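Local coordinates for protein dihydrodipicolinate synthase (Bacillus anthracis, PDB 1XKY) that probably catalyses the condensation of pyruvate with aspartate semialdehyde to form dihydrodipicolinate or its hydrated precursor, an early step of lysine biosynthesis, at residues A[91-96]-A[127-132]; A[16-21]-A[217-222]; A[78-83]-A[107-112]. All coordinates share one frame; numbering follows the deposited sequence.

Contact 1. Residues A[91-96]-A[127-132]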
ATOM      1  N   ASN A  91      15.769 -18.806   0.332  1.00 14.77           N
ATOM      2  CA  ASN A  91      14.406 -19.199  -0.023  1.00 14.72           C
ATOM      3  C   ASN A  91      14.280 -20.660  -0.492  1.00 14.79           C
ATOM      4  O   ASN A  91      13.236 -21.069  -1.020  1.00 14.63           O
ATOM      5  CB  ASN A  91      13.822 -18.223  -1.060  1.00 14.41           C
ATOM      6  CG  ASN A  91      14.523 -18.277  -2.414  1.00 14.30           C
ATOM      7  OD1 ASN A  91      14.093 -17.603  -3.360  1.00 17.43           O
ATOM      8  ND2 ASN A  91      15.590 -19.066  -2.526  1.00 11.91           N
ATOM      9  N   ASN A  92      15.354 -21.425  -0.286  1.00 14.93           N
ATOM     10  CA  ASN A  92      15.452 -22.844  -0.622  1.00 15.06           C
ATOM     11  C   ASN A  92      15.805 -23.589   0.669  1.00 15.07           C
ATOM     12  O   ASN A  92      16.901 -23.422   1.220  1.00 14.45           O
ATOM     13  CB  ASN A  92      16.538 -23.037  -1.694  1.00 15.21           C
ATOM     14  CG  ASN A  92      16.814 -24.507  -2.038  1.00 15.17           C
ATOM     15  OD1 ASN A  92      16.596 -25.404  -1.236  1.00 15.11           O
ATOM     16  ND2 ASN A  92      17.341 -24.739  -3.233  1.00 14.34           N
ATOM     17  N   THR A  93      14.879 -24.409   1.158  1.00 14.98           N
ATOM     18  CA  THR A  93      15.051 -25.061   2.469  1.00 15.20           C
ATOM     19  C   THR A  93      16.239 -26.038   2.495  1.00 15.58           C
ATOM     20  O   THR A  93      17.057 -26.019   3.425  1.00 14.31           O
ATOM     21  CB  THR A  93      13.750 -25.792   2.911  1.00 15.46           C
ATOM     22  OG1 THR A  93      12.630 -24.898   2.800  1.00 15.06           O
ATOM     23  CG2 THR A  93      13.860 -26.266   4.348  1.00 15.85           C
ATOM     24  N   HIS A  94      16.341 -26.868   1.456  1.00 15.82           N
ATOM     25  CA  HIS A  94      17.435 -27.835   1.342  1.00 16.04           C
ATOM     26  C   HIS A  94      18.801 -27.132   1.342  1.00 15.77           C
ATOM     27  O   HIS A  94      19.708 -27.519   2.084  1.00 15.29           O
ATOM     28  CB  HIS A  94      17.266 -28.681   0.074  1.00 16.44           C
ATOM     29  CG  HIS A  94      18.276 -29.777  -0.061  1.00 18.06           C
ATOM     30  ND1 HIS A  94      18.130 -31.004   0.550  1.00 20.36           N
ATOM     31  CD2 HIS A  94      19.452 -29.827  -0.728  1.00 20.44           C
ATOM     32  CE1 HIS A  94      19.170 -31.763   0.260  1.00 20.58           C
ATOM     33  NE2 HIS A  94      19.989 -31.071  -0.510  1.00 20.33           N
ATOM     34  N   ALA A  95      18.935 -26.093   0.521  1.00 15.20           N
ATOM     35  CA  ALA A  95      20.181 -25.330   0.456  1.00 15.40           C
ATOM     36  C   ALA A  95      20.483 -24.656   1.795  1.00 15.66           C
ATOM     37  O   ALA A  95      21.639 -24.588   2.202  1.00 15.44           O
ATOM     38  CB  ALA A  95      20.129 -24.299  -0.668  1.00 15.30           C
ATOM     39  N   SER A  96      19.439 -24.185   2.476  1.00 15.75           N
ATOM     40  CA  SER A  96      19.590 -23.511   3.768  1.00 16.09           C
ATOM     41  C   SER A  96      20.128 -24.458   4.842  1.00 16.54           C
ATOM     42  O   SER A  96      20.975 -24.064   5.647  1.00 16.78           O
ATOM     43  CB  SER A  96      18.266 -22.876   4.216  1.00 16.32           C
ATOM     44  OG  SER A  96      17.833 -21.871   3.313  1.00 15.44           O
ATOM     45  N   TYR A 127       6.759 -21.974   8.564  1.00 16.97           N
ATOM     46  CA  TYR A 127       6.896 -22.753   9.783  1.00 17.28           C
ATOM     47  C   TYR A 127       7.715 -24.035   9.537  1.00 16.99           C
ATOM     48  O   TYR A 127       8.677 -24.316  10.262  1.00 17.07           O
ATOM     49  CB  TYR A 127       5.525 -23.077  10.392  1.00 17.52           C
ATOM     50  CG  TYR A 127       5.676 -23.943  11.599  1.00 17.96           C
ATOM     51  CD1 TYR A 127       5.977 -23.384  12.836  1.00 18.39           C
ATOM     52  CD2 TYR A 127       5.599 -25.329  11.497  1.00 19.29           C
ATOM     53  CE1 TYR A 127       6.171 -24.194  13.954  1.00 19.34           C
ATOM     54  CE2 TYR A 127       5.784 -26.136  12.596  1.00 18.50           C
ATOM     55  CZ  TYR A 127       6.063 -25.563  13.824  1.00 19.49           C
ATOM     56  OH  TYR A 127       6.249 -26.364  14.924  1.00 18.34           O
ATOM     57  N   GLN A 128       7.347 -24.801   8.512  1.00 16.53           N
ATOM     58  CA  GLN A 128       8.074 -26.028   8.187  1.00 16.54           C
ATOM     59  C   GLN A 128       9.509 -25.751   7.730  1.00 15.93           C
ATOM     60  O   GLN A 128      10.428 -26.514   8.028  1.00 15.73           O
ATOM     61  CB  GLN A 128       7.326 -26.833   7.124  1.00 16.78           C
ATOM     62  CG  GLN A 128       5.958 -27.345   7.569  1.00 17.75           C
ATOM     63  CD  GLN A 128       5.992 -28.297   8.770  1.00 19.03           C
ATOM     64  OE1 GLN A 128       5.019 -28.369   9.533  1.00 21.74           O
ATOM     65  NE2 GLN A 128       7.097 -29.022   8.946  1.00 16.02           N
ATOM     66  N   HIS A 129       9.693 -24.639   7.028  1.00 15.53           N
ATOM     67  CA  HIS A 129      11.009 -24.219   6.542  1.00 14.92           C
ATOM     68  C   HIS A 129      11.956 -23.969   7.715  1.00 14.72           C
ATOM     69  O   HIS A 129      13.023 -24.576   7.796  1.00 14.67           O
ATOM     70  CB  HIS A 129      10.822 -22.973   5.659  1.00 14.83           C
ATOM     71  CG  HIS A 129      12.079 -22.229   5.326  1.00 14.91           C
ATOM     72  ND1 HIS A 129      12.886 -22.566   4.258  1.00 15.98           N
ATOM     73  CD2 HIS A 129      12.621 -21.113   5.872  1.00 14.78           C
ATOM     74  CE1 HIS A 129      13.884 -21.700   4.179  1.00 16.44           C
ATOM     75  NE2 HIS A 129      13.749 -20.813   5.149  1.00 14.99           N
ATOM     76  N   PHE A 130      11.543 -23.094   8.627  1.00 14.35           N
ATOM     77  CA  PHE A 130      12.374 -22.696   9.765  1.00 14.55           C
ATOM     78  C   PHE A 130      12.583 -23.859  10.735  1.00 14.94           C
ATOM     79  O   PHE A 130      13.680 -24.058  11.245  1.00 14.31           O
ATOM     80  CB  PHE A 130      11.739 -21.513  10.501  1.00 14.18           C
ATOM     81  CG  PHE A 130      11.796 -20.207   9.739  1.00 13.77           C
ATOM     82  CD1 PHE A 130      13.001 -19.715   9.260  1.00 14.16           C
ATOM     83  CD2 PHE A 130      10.644 -19.453   9.539  1.00 13.97           C
ATOM     84  CE1 PHE A 130      13.059 -18.495   8.582  1.00 14.48           C
ATOM     85  CE2 PHE A 130      10.691 -18.236   8.857  1.00 14.18           C
ATOM     86  CZ  PHE A 130      11.898 -17.755   8.388  1.00 13.75           C
ATOM     87  N   LYS A 131      11.523 -24.629  10.973  1.00 15.56           N
ATOM     88  CA  LYS A 131      11.600 -25.826  11.815  1.00 16.13           C
ATOM     89  C   LYS A 131      12.643 -26.820  11.303  1.00 16.06           C
ATOM     90  O   LYS A 131      13.458 -27.322  12.081  1.00 16.24           O
ATOM     91  CB  LYS A 131      10.221 -26.495  11.915  1.00 16.28           C
ATOM     92  CG  LYS A 131      10.187 -27.773  12.760  1.00 18.21           C
ATOM     93  CD  LYS A 131       8.759 -28.206  13.010  1.00 20.47           C
ATOM     94  CE  LYS A 131       8.687 -29.433  13.898  1.00 22.29           C
ATOM     95  NZ  LYS A 131       9.076 -30.652  13.156  1.00 24.57           N
ATOM     96  N   ALA A 132      12.617 -27.095  10.000  1.00 16.02           N
ATOM     97  CA  ALA A 132      13.557 -28.036   9.386  1.00 16.05           C
ATOM     98  C   ALA A 132      15.018 -27.577   9.463  1.00 16.16           C
ATOM     99  O   ALA A 132      15.915 -28.389   9.697  1.00 16.06           O
ATOM    100  CB  ALA A 132      13.171 -28.295   7.932  1.00 16.12           C
TER

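Contact 2. Residues A[16-21]-A[217-222]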
ATOM      1  N   ILE A  16      23.275  -4.116  20.669  1.00 16.55           N
ATOM      2  CA  ILE A  16      23.599  -3.680  19.302  1.00 16.20           C
ATOM      3  C   ILE A  16      24.328  -4.761  18.498  1.00 15.96           C
ATOM      4  O   ILE A  16      25.559  -4.795  18.450  1.00 15.68           O
ATOM      5  CB  ILE A  16      24.452  -2.395  19.280  1.00 16.25           C
ATOM      6  CG1 ILE A  16      23.812  -1.300  20.153  1.00 15.84           C
ATOM      7  CG2 ILE A  16      24.616  -1.902  17.826  1.00 16.78           C
ATOM      8  CD1 ILE A  16      24.613  -0.027  20.258  1.00 15.57           C
ATOM      9  N   ALA A  17      23.559  -5.642  17.865  1.00 15.39           N
ATOM     10  CA  ALA A  17      24.112  -6.523  16.843  1.00 14.90           C
ATOM     11  C   ALA A  17      24.290  -5.705  15.574  1.00 14.86           C
ATOM     12  O   ALA A  17      23.500  -4.802  15.292  1.00 15.15           O
ATOM     13  CB  ALA A  17      23.208  -7.725  16.600  1.00 14.70           C
ATOM     14  N   THR A  18      25.350  -5.983  14.827  1.00 14.12           N
ATOM     15  CA  THR A  18      25.630  -5.232  13.627  1.00 13.72           C
ATOM     16  C   THR A  18      25.578  -6.146  12.421  1.00 13.78           C
ATOM     17  O   THR A  18      26.216  -7.214  12.404  1.00 13.63           O
ATOM     18  CB  THR A  18      26.987  -4.499  13.707  1.00 13.64           C
ATOM     19  OG1 THR A  18      26.929  -3.528  14.758  1.00 14.28           O
ATOM     20  CG2 THR A  18      27.312  -3.799  12.397  1.00 13.68           C
ATOM     21  N   ALA A  19      24.776  -5.716  11.442  1.00 13.60           N
ATOM     22  CA  ALA A  19      24.649  -6.357  10.138  1.00 13.83           C
ATOM     23  C   ALA A  19      25.816  -5.924   9.270  1.00 13.79           C
ATOM     24  O   ALA A  19      25.720  -4.968   8.500  1.00 13.62           O
ATOM     25  CB  ALA A  19      23.324  -5.972   9.479  1.00 14.04           C
ATOM     26  N   MET A  20      26.917  -6.652   9.393  1.00 13.89           N
ATOM     27  CA  MET A  20      28.195  -6.209   8.858  1.00 13.70           C
ATOM     28  C   MET A  20      28.273  -6.284   7.340  1.00 13.45           C
ATOM     29  O   MET A  20      27.907  -7.290   6.740  1.00 13.25           O
ATOM     30  CB  MET A  20      29.326  -7.048   9.453  1.00 13.74           C
ATOM     31  CG  MET A  20      30.679  -6.437   9.282  1.00 14.80           C
ATOM     32  SD  MET A  20      31.976  -7.491   9.934  1.00 19.12           S
ATOM     33  CE  MET A  20      31.908  -8.877   8.815  1.00 17.99           C
ATOM     34  N   VAL A  21      28.782  -5.216   6.731  1.00 13.39           N
ATOM     35  CA  VAL A  21      29.129  -5.225   5.317  1.00 13.61           C
ATOM     36  C   VAL A  21      30.269  -6.210   5.039  1.00 13.79           C
ATOM     37  O   VAL A  21      31.044  -6.566   5.930  1.00 13.30           O
ATOM     38  CB  VAL A  21      29.507  -3.797   4.786  1.00 13.63           C
ATOM     39  CG1 VAL A  21      28.350  -2.837   4.981  1.00 12.76           C
ATOM     40  CG2 VAL A  21      30.787  -3.259   5.458  1.00 13.42           C
ATOM     41  N   ALA A 217      23.411   1.441  10.943  1.00 13.32           N
ATOM     42  CA  ALA A 217      24.003   2.725  11.371  1.00 13.17           C
ATOM     43  C   ALA A 217      25.164   2.596  12.354  1.00 13.25           C
ATOM     44  O   ALA A 217      26.022   3.475  12.424  1.00 13.23           O
ATOM     45  CB  ALA A 217      22.931   3.625  11.966  1.00 13.22           C
ATOM     46  N   SER A 218      25.169   1.510  13.120  1.00 13.69           N
ATOM     47  CA  SER A 218      26.257   1.194  14.042  1.00 14.12           C
ATOM     48  C   SER A 218      27.640   1.137  13.376  1.00 14.08           C
ATOM     49  O   SER A 218      28.645   1.236  14.062  1.00 14.43           O
ATOM     50  CB  SER A 218      25.972  -0.145  14.717  1.00 13.94           C
ATOM     51  OG  SER A 218      25.851  -1.150  13.733  1.00 15.25           O
ATOM     52  N   HIS A 219      27.691   0.952  12.054  1.00 14.60           N
ATOM     53  CA  HIS A 219      28.948   1.087  11.307  1.00 14.50           C
ATOM     54  C   HIS A 219      29.582   2.480  11.445  1.00 14.99           C
ATOM     55  O   HIS A 219      30.799   2.602  11.358  1.00 15.53           O
ATOM     56  CB  HIS A 219      28.749   0.820   9.813  1.00 14.53           C
ATOM     57  CG  HIS A 219      28.500  -0.614   9.463  1.00 13.85           C
ATOM     58  ND1 HIS A 219      29.519  -1.487   9.156  1.00 15.24           N
ATOM     59  CD2 HIS A 219      27.348  -1.309   9.298  1.00 11.84           C
ATOM     60  CE1 HIS A 219      29.008  -2.666   8.850  1.00 13.24           C
ATOM     61  NE2 HIS A 219      27.692  -2.584   8.926  1.00 13.02           N
ATOM     62  N   VAL A 220      28.762   3.519  11.617  1.00 15.10           N
ATOM     63  CA  VAL A 220      29.256   4.895  11.684  1.00 15.43           C
ATOM     64  C   VAL A 220      28.943   5.645  12.981  1.00 15.46           C
ATOM     65  O   VAL A 220      29.689   6.549  13.351  1.00 15.15           O
ATOM     66  CB  VAL A 220      28.783   5.755  10.473  1.00 15.69           C
ATOM     67  CG1 VAL A 220      29.448   5.262   9.191  1.00 16.17           C
ATOM     68  CG2 VAL A 220      27.250   5.760  10.339  1.00 16.53           C
ATOM     69  N   ILE A 221      27.862   5.285  13.669  1.00 15.42           N
ATOM     70  CA  ILE A 221      27.511   5.969  14.917  1.00 15.28           C
ATOM     71  C   ILE A 221      27.214   4.987  16.053  1.00 15.02           C
ATOM     72  O   ILE A 221      26.338   5.223  16.871  1.00 14.70           O
ATOM     73  CB  ILE A 221      26.333   6.956  14.718  1.00 15.23           C
ATOM     74  CG1 ILE A 221      25.151   6.256  14.034  1.00 15.84           C
ATOM     75  CG2 ILE A 221      26.797   8.181  13.913  1.00 15.55           C
ATOM     76  CD1 ILE A 221      23.811   6.977  14.219  1.00 16.34           C
ATOM     77  N   GLY A 222      27.980   3.903  16.114  1.00 15.26           N
ATOM     78  CA  GLY A 222      27.827   2.906  17.164  1.00 15.32           C
ATOM     79  C   GLY A 222      27.990   3.476  18.563  1.00 15.33           C
ATOM     80  O   GLY A 222      27.235   3.115  19.463  1.00 14.51           O
TER

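Contact 3. Residues A[78-83]-A[107-112]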
ATOM      1  N   VAL A  78      37.165 -12.533  15.435  1.00 18.05           N
ATOM      2  CA  VAL A  78      36.331 -12.228  16.604  1.00 18.35           C
ATOM      3  C   VAL A  78      36.861 -12.893  17.879  1.00 18.96           C
ATOM      4  O   VAL A  78      36.827 -12.284  18.953  1.00 19.00           O
ATOM      5  CB  VAL A  78      34.854 -12.590  16.340  1.00 18.05           C
ATOM      6  CG1 VAL A  78      34.034 -12.547  17.607  1.00 17.85           C
ATOM      7  CG2 VAL A  78      34.282 -11.634  15.315  1.00 17.82           C
ATOM      8  N   ASP A  79      37.360 -14.121  17.751  1.00 19.61           N
ATOM      9  CA  ASP A  79      38.061 -14.794  18.845  1.00 20.69           C
ATOM     10  C   ASP A  79      37.184 -14.815  20.112  1.00 20.80           C
ATOM     11  O   ASP A  79      37.643 -14.506  21.206  1.00 20.92           O
ATOM     12  CB  ASP A  79      39.409 -14.085  19.090  1.00 20.99           C
ATOM     13  CG  ASP A  79      40.356 -14.882  19.972  1.00 23.25           C
ATOM     14  OD1 ASP A  79      41.147 -14.243  20.692  1.00 26.10           O
ATOM     15  OD2 ASP A  79      40.318 -16.128  19.957  1.00 25.35           O
ATOM     16  N   LYS A  80      35.909 -15.150  19.922  1.00 20.79           N
ATOM     17  CA  LYS A  80      34.924 -15.298  20.998  1.00 20.90           C
ATOM     18  C   LYS A  80      34.585 -14.032  21.811  1.00 20.47           C
ATOM     19  O   LYS A  80      33.947 -14.129  22.856  1.00 20.85           O
ATOM     20  CB  LYS A  80      35.328 -16.458  21.931  1.00 21.17           C
ATOM     21  CG  LYS A  80      35.247 -17.827  21.267  1.00 21.63           C
ATOM     22  CD  LYS A  80      33.799 -18.255  21.029  1.00 21.89           C
ATOM     23  CE  LYS A  80      33.732 -19.555  20.241  1.00 22.50           C
ATOM     24  NZ  LYS A  80      32.342 -19.845  19.790  1.00 22.61           N
ATOM     25  N   ARG A  81      34.976 -12.853  21.333  1.00 19.97           N
ATOM     26  CA  ARG A  81      34.688 -11.603  22.058  1.00 19.58           C
ATOM     27  C   ARG A  81      33.216 -11.204  21.998  1.00 18.86           C
ATOM     28  O   ARG A  81      32.688 -10.626  22.947  1.00 18.48           O
ATOM     29  CB  ARG A  81      35.530 -10.456  21.510  1.00 19.48           C
ATOM     30  CG  ARG A  81      36.988 -10.501  21.938  1.00 20.02           C
ATOM     31  CD  ARG A  81      37.755  -9.371  21.265  1.00 20.09           C
ATOM     32  NE  ARG A  81      37.997  -9.661  19.855  1.00 20.36           N
ATOM     33  CZ  ARG A  81      38.336  -8.753  18.941  1.00 19.61           C
ATOM     34  NH1 ARG A  81      38.463  -7.471  19.260  1.00 19.39           N
ATOM     35  NH2 ARG A  81      38.542  -9.137  17.690  1.00 20.03           N
ATOM     36  N   VAL A  82      32.582 -11.476  20.860  1.00 18.00           N
ATOM     37  CA  VAL A  82      31.145 -11.282  20.688  1.00 17.66           C
ATOM     38  C   VAL A  82      30.608 -12.447  19.859  1.00 17.45           C
ATOM     39  O   VAL A  82      31.372 -13.081  19.121  1.00 17.28           O
ATOM     40  CB  VAL A  82      30.811  -9.934  19.970  1.00 17.59           C
ATOM     41  CG1 VAL A  82      31.338  -8.748  20.766  1.00 17.85           C
ATOM     42  CG2 VAL A  82      31.341  -9.912  18.524  1.00 17.07           C
ATOM     43  N   PRO A  83      29.304 -12.756  19.984  1.00 16.96           N
ATOM     44  CA  PRO A  83      28.739 -13.803  19.128  1.00 16.80           C
ATOM     45  C   PRO A  83      28.800 -13.490  17.628  1.00 16.43           C
ATOM     46  O   PRO A  83      28.595 -12.349  17.223  1.00 15.74           O
ATOM     47  CB  PRO A  83      27.279 -13.893  19.594  1.00 16.55           C
ATOM     48  CG  PRO A  83      27.263 -13.298  20.934  1.00 16.94           C
ATOM     49  CD  PRO A  83      28.304 -12.229  20.924  1.00 16.98           C
ATOM     50  N   GLY A 107      32.433 -22.912  13.145  1.00 19.14           N
ATOM     51  CA  GLY A 107      32.437 -22.371  14.503  1.00 18.75           C
ATOM     52  C   GLY A 107      31.674 -21.087  14.775  1.00 18.20           C
ATOM     53  O   GLY A 107      31.953 -20.399  15.766  1.00 18.09           O
ATOM     54  N   VAL A 108      30.703 -20.751  13.925  1.00 17.57           N
ATOM     55  CA  VAL A 108      29.846 -19.595  14.215  1.00 17.14           C
ATOM     56  C   VAL A 108      29.010 -19.918  15.464  1.00 17.01           C
ATOM     57  O   VAL A 108      28.892 -21.077  15.867  1.00 16.84           O
ATOM     58  CB  VAL A 108      28.925 -19.200  13.026  1.00 17.31           C
ATOM     59  CG1 VAL A 108      29.744 -18.923  11.773  1.00 16.60           C
ATOM     60  CG2 VAL A 108      27.847 -20.265  12.760  1.00 16.91           C
ATOM     61  N   ASP A 109      28.441 -18.893  16.084  1.00 16.79           N
ATOM     62  CA  ASP A 109      27.721 -19.064  17.344  1.00 16.64           C
ATOM     63  C   ASP A 109      26.210 -19.210  17.176  1.00 16.46           C
ATOM     64  O   ASP A 109      25.525 -19.693  18.080  1.00 16.00           O
ATOM     65  CB  ASP A 109      28.044 -17.891  18.263  1.00 16.82           C
ATOM     66  CG  ASP A 109      29.526 -17.786  18.550  1.00 17.84           C
ATOM     67  OD1 ASP A 109      30.174 -16.859  18.021  1.00 17.23           O
ATOM     68  OD2 ASP A 109      30.052 -18.667  19.273  1.00 19.96           O
ATOM     69  N   ALA A 110      25.705 -18.779  16.024  1.00 15.89           N
ATOM     70  CA  ALA A 110      24.289 -18.804  15.726  1.00 15.55           C
ATOM     71  C   ALA A 110      24.098 -18.593  14.240  1.00 15.70           C
ATOM     72  O   ALA A 110      25.045 -18.230  13.522  1.00 15.35           O
ATOM     73  CB  ALA A 110      23.569 -17.703  16.499  1.00 15.21           C
ATOM     74  N   VAL A 111      22.867 -18.796  13.773  1.00 15.60           N
ATOM     75  CA  VAL A 111      22.537 -18.499  12.389  1.00 15.68           C
ATOM     76  C   VAL A 111      21.301 -17.601  12.301  1.00 15.77           C
ATOM     77  O   VAL A 111      20.427 -17.648  13.169  1.00 15.38           O
ATOM     78  CB  VAL A 111      22.360 -19.786  11.535  1.00 15.71           C
ATOM     79  CG1 VAL A 111      23.660 -20.564  11.468  1.00 15.77           C
ATOM     80  CG2 VAL A 111      21.227 -20.657  12.067  1.00 16.18           C
ATOM     81  N   MET A 112      21.274 -16.770  11.256  1.00 15.79           N
ATOM     82  CA  MET A 112      20.137 -15.917  10.930  1.00 16.29           C
ATOM     83  C   MET A 112      19.398 -16.542   9.755  1.00 15.55           C
ATOM     84  O   MET A 112      20.015 -16.853   8.730  1.00 14.61           O
ATOM     85  CB  MET A 112      20.619 -14.511  10.546  1.00 16.67           C
ATOM     86  CG  MET A 112      19.514 -13.504  10.222  1.00 18.54           C
ATOM     87  SD  MET A 112      18.826 -12.724  11.691  1.00 21.67           S
ATOM     88  CE  MET A 112      19.979 -11.382  11.953  1.00 21.38           C
TER
HETATM   89  O   HOH W   1      32.039 -15.515  19.438  1.00 24.67           O

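Contact 1. Residues A[91-96]-A[127-132]
Thr93 and His129 carry this contact, joined by a hydrogen bond of 2.8 Å between Thr93 OG1 and His129 ND1 in which either atom could be the donor. The hydroxyl meets the imidazole at its edge, in the ring plane, while the two side chains pass alongside one another, pointing opposite ways. In Thr93, OG1 lies beside the backbone N, anti to the carbonyl carbon (chi1 -51°). In His129, CG is anti to the backbone N (chi1 167°), and the ring reaches across to the beginning of the other helix. Thr93 adds carbon contacts to the polar one: its CB lies 3.6 Å from His129 ND1, and its CG2 meets Ala132 CB at 4.2 Å, one helical turn beyond the histidine.

Helices 93-105 and 123-135 follow successive strands, 84-87 and 110-114, of the eight-stranded TIM barrel, and are thus neighbours in its outer helical layer. The contact brings the first turn of the earlier helix against the middle of the later one.

Asn92 caps that first turn: its OD1 accepts from Ala95 N at 3.0 Å in a nearly straight bond (177°), with the donor well above the amide plane. The carbonyl O of Asn92 takes two donors, the backbone N of Ser96 and Ser96 OG, the latter at 2.8 Å. Ser96 OG is also bonded to Ser90 N, and it stands 4.0 Å from His129 CE1, obliquely to the ring. On the far helix, His129 CD2 lies 3.7 Å above the Phe130 ring plane, offset toward the rim. Leu279 and Pro280 of a second subunit pack on Thr93 and His129 respectively, placing the pair at a subunit interface.

Contact 2. Residues A[16-21]-A[217-222]
Thr18 OG1 and Ser218 OG are hydrogen-bonded at 2.8 Å, and the geometry is compatible with either as donor; Thr18 OG1 is bonded to Thr47 OG1 as well, so this buried hydroxyl is gripped by two others. A second bond runs from His219 NE2 to Ala19 O, 3.1 Å long and almost straight at 176°. The acceptor lies in the imidazole plane, but the ring N-H comes in above the carbonyl plane. Ala19 is the centre of an inverse gamma turn.

The same histidine ring is packed from two directions. Thr18 CG2, anti to the backbone N, sits over one face in a CH-pi contact, 4.0 Å from the ring centroid, while Met20 CA and Val21 N line the edge, Val21 N being 3.3 Å from His219 CE1. Val21 CG1 and CG2 both approach CE1. At the other end of the contact, Ile16 CG2 rests on Ser218 CB at 3.8 Å. Val263 and Leu267 of helix 261-269 also pack on His219.

Strand 16-19 and the short helical segment 218-222 run at 141°, their axes 9.6 Å apart. This is the closure of a TIM barrel: the first strand pairs with the eighth, 212-215, and the helix that follows the eighth, 218-234, packs on the first.

Contact 3. Residues A[78-83]-A[107-112]
Lys80 NZ donates to Asp109 OD2 at 2.6 Å, a salt bridge that uses the syn lone pair of the carboxylate oxygen. The lysine chain bends early, its CD turned aside by chi2 of -71°, and then runs extended, crossing the aspartate obliquely. The second oxygen, Asp109 OD1, is 3.6 Å from Pro83 CA and accepts a bond of 2.7 Å from a water; that water also donates to Val82 O and so links the backbone to the carboxylate. The CB atoms of Pro83 and Asp109 meet at 4.3 Å.

Asp109 OD1 additionally accepts from Val84 N, so both carboxylate oxygens are engaged and the group's rotation is probably fixed. Lys80 is placed by a type I' beta turn from Val78 to Arg81, with positive phi at Asp79 (54°) and Lys80 (64°). Val78 O, at the end of the preceding helix, receives two donors from opposite faces of its plane: Arg81 N, closing the turn, and Arg81 NE at 3.0 Å. Arg81 NH2 reaches on to Val77 O and to Asn40 OD1 of helix 32-44.

The contact lies at the surface, joining the turn between helix 64-78 and strand 84-87 to the approach to strand 110-114. These two strands are parallel neighbours in the barrel, and backbone hydrogen bonds of Asp109 and Ala110 with Val84 begin their pairing.

Overall arrangement
The three contacts mark different levels of one TIM barrel. Contact 3 lies where strands 84-87 and 110-114 begin; contact 1 joins the helices that follow those same strands, with centres 22 Å apart and nearest atoms about 7 Å apart. Contact 2 is the most central and sits at the closure of the barrel, where the helix after the last strand packs on the first strand; its centre is 16 Å from that of contact 3 and 28 Å from that of contact 1. In this family the active site lies at the C-terminal ends of the strands, the end away from contact 3. Neither potassium ion is bound by a residue of the three contacts, and contact 1 alone touches another subunit.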